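Local coordinates for PHOX (Pseudomonas fluorescens, PDB 4A9V), which acts as an alkaline phosphatase that hydrolyses phosphate monoesters with a complex iron-calcium cofactor containing an oxo-bridged pair of irons, at residues L173-N178 with Y189-E194; H246-E251 with P261-A266. All blocks are in the same frame, centred on the assembly; numbering follows the deposited sequence.

Contact 1. Residues L173-N178 with Y189-E194. With FEO (mu-oxo-diiron), chain S.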
ATOM      1  N   LEU A 173       1.653  19.641  -7.681  1.00  8.21           N
ATOM      2  CA  LEU A 173       1.377  18.798  -8.832  1.00  8.14           C
ATOM      3  C   LEU A 173       1.612  17.340  -8.475  1.00  7.74           C
ATOM      4  O   LEU A 173       2.730  16.917  -8.166  1.00  9.12           O
ATOM      5  CB  LEU A 173       2.241  19.190 -10.023  1.00  9.40           C
ATOM      6  CG  LEU A 173       2.007  20.594 -10.574  1.00 11.05           C
ATOM      7  CD1 LEU A 173       2.875  20.813 -11.798  1.00 14.33           C
ATOM      8  CD2 LEU A 173       0.539  20.830 -10.895  1.00 13.93           C
ATOM      9  N   GLY A 174       0.543  16.568  -8.564  1.00  8.09           N
ATOM     10  CA  GLY A 174       0.655  15.126  -8.607  1.00  8.25           C
ATOM     11  C   GLY A 174       0.580  14.419  -7.277  1.00  8.08           C
ATOM     12  O   GLY A 174       0.958  14.951  -6.225  1.00  8.12           O
ATOM     13  N   THR A 175       0.091  13.189  -7.362  1.00  7.37           N
ATOM     14  CA  THR A 175       0.400  12.134  -6.430  1.00  7.50           C
ATOM     15  C   THR A 175       0.901  10.961  -7.263  1.00  8.53           C
ATOM     16  O   THR A 175       0.426  10.747  -8.385  1.00  9.26           O
ATOM     17  CB  THR A 175      -0.852  11.774  -5.593  1.00  7.79           C
ATOM     18  OG1 THR A 175      -0.522  10.811  -4.598  1.00  8.65           O
ATOM     19  CG2 THR A 175      -1.982  11.234  -6.449  1.00  9.95           C
ATOM     20  N   PHE A 176       2.000  10.357  -6.821  1.00  7.94           N
ATOM     21  CA  PHE A 176       2.640   9.295  -7.576  1.00  7.74           C
ATOM     22  C   PHE A 176       3.296   8.320  -6.598  1.00  7.65           C
ATOM     23  O   PHE A 176       3.279   8.548  -5.389  1.00  7.57           O
ATOM     24  CB  PHE A 176       3.638   9.857  -8.617  1.00  7.62           C
ATOM     25  CG  PHE A 176       4.648  10.836  -8.056  1.00  8.14           C
ATOM     26  CD1 PHE A 176       5.780  10.381  -7.392  1.00  8.11           C
ATOM     27  CD2 PHE A 176       4.492  12.200  -8.227  1.00  8.14           C
ATOM     28  CE1 PHE A 176       6.695  11.269  -6.858  1.00  8.49           C
ATOM     29  CE2 PHE A 176       5.426  13.092  -7.730  1.00  9.06           C
ATOM     30  CZ  PHE A 176       6.506  12.627  -7.009  1.00  9.59           C
ATOM     31  N   GLN A 177       3.728   7.170  -7.099  1.00  6.92           N
ATOM     32  CA  GLN A 177       4.237   6.098  -6.243  1.00  6.87           C
ATOM     33  C   GLN A 177       3.193   5.746  -5.178  1.00  6.12           C
ATOM     34  O   GLN A 177       3.505   5.347  -4.054  1.00  7.21           O
ATOM     35  CB  GLN A 177       5.613   6.435  -5.659  1.00  7.38           C
ATOM     36  CG  GLN A 177       6.713   6.484  -6.715  1.00  8.12           C
ATOM     37  CD  GLN A 177       7.231   5.129  -7.200  1.00  8.49           C
ATOM     38  OE1 GLN A 177       8.022   5.078  -8.145  1.00 11.08           O
ATOM     39  NE2 GLN A 177       6.952   4.071  -6.462  1.00  8.32           N
ATOM     40  N   ASN A 178       1.955   5.673  -5.645  1.00  6.38           N
ATOM     41  CA  ASN A 178       0.794   5.342  -4.823  1.00  6.22           C
ATOM     42  C   ASN A 178       0.716   3.850  -4.550  1.00  6.52           C
ATOM     43  O   ASN A 178       0.487   3.053  -5.459  1.00  6.85           O
ATOM     44  CB  ASN A 178      -0.483   5.784  -5.521  1.00  6.33           C
ATOM     45  CG  ASN A 178      -0.474   7.248  -5.819  1.00  7.44           C
ATOM     46  OD1 ASN A 178       0.241   7.698  -6.716  1.00  8.56           O
ATOM     47  ND2 ASN A 178      -1.113   8.017  -4.946  1.00  9.51           N
ATOM     48  N   TYR A 189     -11.591   8.235   0.031  1.00  6.36           N
ATOM     49  CA  TYR A 189     -10.519   7.292  -0.229  1.00  6.38           C
ATOM     50  C   TYR A 189      -9.196   7.927   0.189  1.00  6.20           C
ATOM     51  O   TYR A 189      -8.947   9.100  -0.113  1.00  7.39           O
ATOM     52  CB  TYR A 189     -10.482   6.993  -1.731  1.00  6.40           C
ATOM     53  CG  TYR A 189      -9.432   5.991  -2.147  1.00  6.04           C
ATOM     54  CD1 TYR A 189      -9.536   4.670  -1.760  1.00  5.85           C
ATOM     55  CD2 TYR A 189      -8.388   6.344  -2.998  1.00  6.54           C
ATOM     56  CE1 TYR A 189      -8.608   3.729  -2.162  1.00  6.39           C
ATOM     57  CE2 TYR A 189      -7.451   5.405  -3.411  1.00  6.32           C
ATOM     58  CZ  TYR A 189      -7.586   4.094  -3.007  1.00  6.40           C
ATOM     59  OH  TYR A 189      -6.700   3.119  -3.405  1.00  7.26           O
ATOM     60  N   LEU A 190      -8.349   7.156   0.863  1.00  6.17           N
ATOM     61  CA  LEU A 190      -6.989   7.586   1.158  1.00  6.17           C
ATOM     62  C   LEU A 190      -6.013   6.808   0.293  1.00  6.19           C
ATOM     63  O   LEU A 190      -6.089   5.576   0.203  1.00  6.91           O
ATOM     64  CB  LEU A 190      -6.662   7.354   2.638  1.00  6.69           C
ATOM     65  CG  LEU A 190      -7.617   7.996   3.652  1.00  7.17           C
ATOM     66  CD1 LEU A 190      -7.156   7.724   5.077  1.00  7.53           C
ATOM     67  CD2 LEU A 190      -7.798   9.488   3.416  1.00  8.27           C
ATOM     68  N   THR A 191      -5.133   7.544  -0.374  1.00  6.46           N
ATOM     69  CA  THR A 191      -4.061   6.947  -1.138  1.00  6.38           C
ATOM     70  C   THR A 191      -2.718   7.363  -0.540  1.00  6.25           C
ATOM     71  O   THR A 191      -2.560   8.475  -0.043  1.00  7.88           O
ATOM     72  CB  THR A 191      -4.154   7.293  -2.641  1.00  7.01           C
ATOM     73  OG1 THR A 191      -3.185   6.518  -3.349  1.00  7.31           O
ATOM     74  CG2 THR A 191      -3.905   8.763  -2.916  1.00  7.14           C
ATOM     75  N   CYS A 192      -1.764   6.443  -0.554  1.00  5.49           N
ATOM     76  CA  CYS A 192      -0.544   6.564   0.226  1.00  5.98           C
ATOM     77  C   CYS A 192       0.669   6.644  -0.692  1.00  6.15           C
ATOM     78  O   CYS A 192       0.907   5.739  -1.489  1.00  7.08           O
ATOM     79  CB  CYS A 192      -0.413   5.344   1.125  1.00  6.50           C
ATOM     80  SG  CYS A 192      -1.623   5.336   2.454  1.00  8.53           S
ATOM     81  N   GLU A 193       1.441   7.719  -0.571  1.00  6.15           N
ATOM     82  CA  GLU A 193       2.666   7.902  -1.345  1.00  6.73           C
ATOM     83  C   GLU A 193       3.816   7.211  -0.626  1.00  7.02           C
ATOM     84  O   GLU A 193       4.146   7.565   0.504  1.00  7.05           O
ATOM     85  CB  GLU A 193       2.956   9.400  -1.506  1.00  6.69           C
ATOM     86  CG  GLU A 193       1.878  10.106  -2.307  1.00  7.02           C
ATOM     87  CD  GLU A 193       1.914  11.628  -2.249  1.00  6.84           C
ATOM     88  OE1 GLU A 193       2.684  12.227  -1.464  1.00  7.55           O
ATOM     89  OE2 GLU A 193       1.140  12.238  -3.025  1.00  7.50           O
ATOM     90  N   GLU A 194       4.408   6.213  -1.280  1.00  6.88           N
ATOM     91  CA  GLU A 194       5.413   5.350  -0.649  1.00  6.77           C
ATOM     92  C   GLU A 194       6.822   5.708  -1.155  1.00  6.39           C
ATOM     93  O   GLU A 194       7.455   6.596  -0.598  1.00  6.89           O
ATOM     94  CB  GLU A 194       5.076   3.860  -0.856  1.00  6.51           C
ATOM     95  CG  GLU A 194       6.041   2.911  -0.155  1.00  6.62           C
ATOM     96  CD  GLU A 194       5.894   1.475  -0.606  1.00  7.24           C
ATOM     97  OE1 GLU A 194       5.513   1.251  -1.775  1.00  7.00           O
ATOM     98  OE2 GLU A 194       6.241   0.580   0.188  1.00  7.75           O
TER
HETATM   99 FE1  FEO S1594       4.417  -0.300  -2.527  1.00  7.69          FE
HETATM  100 FE2  FEO S1594       5.751  -1.406   0.483  1.00  7.08          FE
HETATM  101  O   FEO S1594       4.948  -1.679  -1.251  1.00  7.92           O
HETATM  102  O   HOH W   1       3.335  -1.931  -3.441  1.00  8.23           O
HETATM  103  O   HOH W   2       6.294  -1.100  -3.520  1.00 13.70           O

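Contact 2. Residues H246-E251 with P261-A266. With EDO (1,2-ethanediol), chain M.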
ATOM      1  N   HIS A 246       5.726  15.553  -1.238  1.00  7.10           N
ATOM      2  CA  HIS A 246       5.337  14.174  -1.506  1.00  6.71           C
ATOM      3  C   HIS A 246       5.769  13.321  -0.341  1.00  6.81           C
ATOM      4  O   HIS A 246       6.577  13.746   0.496  1.00  7.27           O
ATOM      5  CB  HIS A 246       5.972  13.691  -2.812  1.00  7.57           C
ATOM      6  CG  HIS A 246       5.637  14.559  -3.988  1.00  7.17           C
ATOM      7  ND1 HIS A 246       4.455  14.462  -4.643  1.00  7.62           N
ATOM      8  CD2 HIS A 246       6.277  15.686  -4.486  1.00  7.78           C
ATOM      9  CE1 HIS A 246       4.375  15.463  -5.543  1.00  7.53           C
ATOM     10  NE2 HIS A 246       5.480  16.218  -5.436  1.00  7.63           N
ATOM     11  N   GLY A 247       5.186  12.127  -0.242  1.00  6.45           N
ATOM     12  CA  GLY A 247       5.320  11.288   0.945  1.00  6.80           C
ATOM     13  C   GLY A 247       4.186  11.468   1.947  1.00  6.32           C
ATOM     14  O   GLY A 247       4.377  11.261   3.148  1.00  6.61           O
ATOM     15  N   TRP A 248       2.994  11.781   1.442  1.00  6.54           N
ATOM     16  CA  TRP A 248       1.827  12.059   2.282  1.00  6.42           C
ATOM     17  C   TRP A 248       0.701  11.109   1.974  1.00  6.01           C
ATOM     18  O   TRP A 248       0.696  10.421   0.944  1.00  7.16           O
ATOM     19  CB  TRP A 248       1.360  13.495   2.044  1.00  6.63           C
ATOM     20  CG  TRP A 248       2.439  14.528   2.260  1.00  7.05           C
ATOM     21  CD1 TRP A 248       3.196  15.173   1.291  1.00  7.28           C
ATOM     22  CD2 TRP A 248       2.904  15.070   3.537  1.00  7.22           C
ATOM     23  NE1 TRP A 248       4.081  16.053   1.869  1.00  7.14           N
ATOM     24  CE2 TRP A 248       3.930  16.050   3.219  1.00  6.97           C
ATOM     25  CE3 TRP A 248       2.562  14.861   4.867  1.00  7.30           C
ATOM     26  CZ2 TRP A 248       4.530  16.818   4.198  1.00  7.86           C
ATOM     27  CZ3 TRP A 248       3.209  15.608   5.850  1.00  7.39           C
ATOM     28  CH2 TRP A 248       4.158  16.579   5.520  1.00  7.34           C
ATOM     29  N   VAL A 249      -0.258  11.056   2.888  1.00  6.09           N
ATOM     30  CA  VAL A 249      -1.560  10.461   2.642  1.00  6.22           C
ATOM     31  C   VAL A 249      -2.444  11.511   1.979  1.00  7.00           C
ATOM     32  O   VAL A 249      -2.517  12.653   2.428  1.00  7.80           O
ATOM     33  CB  VAL A 249      -2.191   9.988   3.959  1.00  6.38           C
ATOM     34  CG1 VAL A 249      -3.555   9.371   3.701  1.00  8.86           C
ATOM     35  CG2 VAL A 249      -1.280   8.980   4.642  1.00  7.91           C
ATOM     36  N   VAL A 250      -3.091  11.110   0.894  1.00  6.26           N
ATOM     37  CA  VAL A 250      -3.890  12.007   0.075  1.00  6.46           C
ATOM     38  C   VAL A 250      -5.344  11.537   0.086  1.00  6.28           C
ATOM     39  O   VAL A 250      -5.626  10.361  -0.128  1.00  6.81           O
ATOM     40  CB  VAL A 250      -3.357  12.020  -1.374  1.00  7.22           C
ATOM     41  CG1 VAL A 250      -4.160  12.985  -2.228  1.00  8.98           C
ATOM     42  CG2 VAL A 250      -1.884  12.381  -1.395  1.00  8.89           C
ATOM     43  N   GLU A 251      -6.265  12.449   0.381  1.00  5.92           N
ATOM     44  CA  GLU A 251      -7.682  12.136   0.493  1.00  6.49           C
ATOM     45  C   GLU A 251      -8.418  12.559  -0.783  1.00  6.57           C
ATOM     46  O   GLU A 251      -8.272  13.690  -1.269  1.00  7.45           O
ATOM     47  CB  GLU A 251      -8.277  12.840   1.715  1.00  6.81           C
ATOM     48  CG  GLU A 251      -9.715  12.439   2.000  1.00  6.97           C
ATOM     49  CD  GLU A 251     -10.262  12.960   3.319  1.00  7.65           C
ATOM     50  OE1 GLU A 251      -9.600  13.806   3.959  1.00  8.27           O
ATOM     51  OE2 GLU A 251     -11.406  12.593   3.661  1.00  8.75           O
ATOM     52  N   PRO A 261      -8.140  16.652  -4.826  1.00  7.95           N
ATOM     53  CA  PRO A 261      -7.634  15.858  -3.711  1.00  8.51           C
ATOM     54  C   PRO A 261      -6.690  16.655  -2.824  1.00  7.45           C
ATOM     55  O   PRO A 261      -6.098  17.653  -3.253  1.00  8.20           O
ATOM     56  CB  PRO A 261      -6.899  14.703  -4.402  1.00  8.55           C
ATOM     57  CG  PRO A 261      -7.516  14.628  -5.767  1.00  9.32           C
ATOM     58  CD  PRO A 261      -7.792  16.057  -6.127  1.00  9.79           C
ATOM     59  N   VAL A 262      -6.569  16.189  -1.583  1.00  7.29           N
ATOM     60  CA  VAL A 262      -5.910  16.950  -0.528  1.00  8.27           C
ATOM     61  C   VAL A 262      -4.853  16.097   0.166  1.00  7.07           C
ATOM     62  O   VAL A 262      -5.159  15.037   0.717  1.00  7.47           O
ATOM     63  CB  VAL A 262      -6.919  17.420   0.534  1.00  9.24           C
ATOM     64  CG1 VAL A 262      -6.218  18.288   1.567  1.00 10.61           C
ATOM     65  CG2 VAL A 262      -8.078  18.170  -0.104  1.00 11.74           C
ATOM     66  N   LYS A 263      -3.621  16.600   0.198  1.00  6.56           N
ATOM     67  CA  LYS A 263      -2.553  15.975   0.979  1.00  6.77           C
ATOM     68  C   LYS A 263      -2.708  16.343   2.447  1.00  6.71           C
ATOM     69  O   LYS A 263      -2.722  17.521   2.809  1.00  8.08           O
ATOM     70  CB  LYS A 263      -1.184  16.388   0.449  1.00  7.21           C
ATOM     71  CG  LYS A 263      -1.033  16.129  -1.045  1.00  7.57           C
ATOM     72  CD  LYS A 263       0.367  15.696  -1.449  1.00  7.94           C
ATOM     73  CE  LYS A 263       0.424  15.407  -2.939  1.00  7.30           C
ATOM     74  NZ  LYS A 263       1.735  14.853  -3.377  1.00  8.12           N
ATOM     75  N   ARG A 264      -2.867  15.327   3.288  1.00  6.23           N
ATOM     76  CA  ARG A 264      -3.238  15.518   4.685  1.00  6.60           C
ATOM     77  C   ARG A 264      -1.977  15.481   5.559  1.00  6.54           C
ATOM     78  O   ARG A 264      -1.564  14.428   6.045  1.00  6.73           O
ATOM     79  CB  ARG A 264      -4.240  14.445   5.116  1.00  7.06           C
ATOM     80  CG  ARG A 264      -5.569  14.534   4.382  1.00  7.07           C
ATOM     81  CD  ARG A 264      -6.316  15.819   4.705  1.00  8.07           C
ATOM     82  NE  ARG A 264      -7.636  15.855   4.086  1.00  7.89           N
ATOM     83  CZ  ARG A 264      -8.443  16.911   4.096  1.00  8.78           C
ATOM     84  NH1 ARG A 264      -8.099  18.008   4.756  1.00 10.02           N
ATOM     85  NH2 ARG A 264      -9.594  16.863   3.454  1.00  9.87           N
ATOM     86  N   THR A 265      -1.350  16.638   5.748  1.00  6.26           N
ATOM     87  CA  THR A 265      -0.046  16.681   6.394  1.00  6.68           C
ATOM     88  C   THR A 265      -0.066  16.307   7.882  1.00  6.97           C
ATOM     89  O   THR A 265       0.974  15.937   8.425  1.00  7.22           O
ATOM     90  CB  THR A 265       0.695  18.017   6.181  1.00  7.97           C
ATOM     91  OG1 THR A 265      -0.012  19.091   6.817  1.00  8.02           O
ATOM     92  CG2 THR A 265       0.880  18.307   4.695  1.00  7.96           C
ATOM     93  N   ALA A 266      -1.225  16.362   8.538  1.00  6.81           N
ATOM     94  CA  ALA A 266      -1.298  15.943   9.935  1.00  7.10           C
ATOM     95  C   ALA A 266      -0.948  14.470  10.123  1.00  7.16           C
ATOM     96  O   ALA A 266      -0.623  14.052  11.231  1.00  7.72           O
ATOM     97  CB  ALA A 266      -2.668  16.237  10.528  1.00  7.59           C
TER
HETATM   98  C1  EDO M 907     -11.441  14.765  -0.355  1.00 41.06           C
HETATM   99  O1  EDO M 907     -12.815  14.736   0.048  1.00 65.33           O
HETATM  100  C2  EDO M 907     -10.612  15.420   0.744  1.00 30.17           C
HETATM  101  O2  EDO M 907     -11.495  15.988   1.720  1.00112.73           O
HETATM  102  O   HOH W   3       0.206  12.331   5.405  1.00  7.11           O

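Contact 1. Residues L173-N178 with Y189-E194
E193, N178 and T191 carry most of this contact, and T175 links them. E193 leaves its strand with CG beside the backbone N (chi1 -64°) and runs extended obliquely across T175, whose OG1 donates to the anti lone pair of E193 OE2 at 2.7 Å. T175 OG1 in turn accepts N178 ND2 at 2.9 Å. The other hydrogen of N178 ND2 goes to T191 OG1 at 3.0 Å, and both acceptors lie close to the amide plane, so the two bonds fix its rotation. T191 OG1 is held more strongly by N88, while E193 OE2 also takes a salt bridge from K263 and OE1 the backbone N of W248. An alanine at N178 would remove the amide between the two threonine hydroxyls and would probably leave T175 and T191 less firmly oriented. N178 and E193 form an antiparallel non-hydrogen-bonded pair, beyond which E194 N donates almost straight (169°) to Q177 O. E194 extends and bridges the irons, OE1 to FE1 at 2.0 Å and OE2 to FE2 at 2.1 Å. This is one end of a beta hairpin in the propeller, delivering a carboxylate ligand to the diiron site alongside E90, C179, E273, D292 and E387.

Contact 2. Residues H246-E251 with P261-A266
K263 NZ is gripped three times, by a salt bridge to E193 OE2 and by hydrogen bonds to the carbonyls of G174 and R245. H246 ND1 lies 3.0 Å from K263 NZ, while the far ring nitrogen of H246 is bonded to E242. The lysine chain bends at chi2 (-144°) and then runs straight, beside V250 on the same side of the sheet, with K263 CG 3.9 Å from V250 CG2. On the face of E251 and V262, the extended E251 crosses R264 obliquely. Its OE1 offers the anti lone pair to R264 NE at 2.8 Å in a salt bridge, and R264 NH2 adds a weak bond to the same oxygen. Carboxylate and guanidinium are turned 61° apart. V262 CG1 sits over the centre of the guanidinium, while R264 NH1 pairs with D320 and E251 OE2 with T188 and W186. The backbones are joined by the mutual pair E251-V262 and by R264 N to V249 O at 2.8 Å, nearly along the carbonyl axis. T265 CG2 lies over one face of the six-membered ring of W248, 3.6 Å from its centroid, in a CH-pi contact. Water 3 joins V249 N to R264 O, 2.9 Å from V249 N. The hairpin thus buries two cationic side chains, K263 with one acidic partner and R264 with two; this would probably keep both charged, the K263 stem packing beside V250 and the R264 guanidinium against V262 CG1.

Overall arrangement
Both contacts are buried and belong to one six-stranded mixed sheet, in which strands 189-193 and 249-252 are neighbours. Contact 1 lies nearer the middle of the chain, its centre about 10 Å away against about 14 Å for contact 2. It joins an irregular loop to a strand through hydroxyl, amide and carboxylate groups and leads directly to the irons. Contact 2 is a more regular hairpin with the larger buried interface, richer in aliphatic and aromatic packing and with its own salt bridge between E251 and R264; its V249 side chain remains about 13 Å from the diiron group. E193 is the link: its OE2 is salt-bridged to K263 of contact 2, and T191 O probably bonds V250 N.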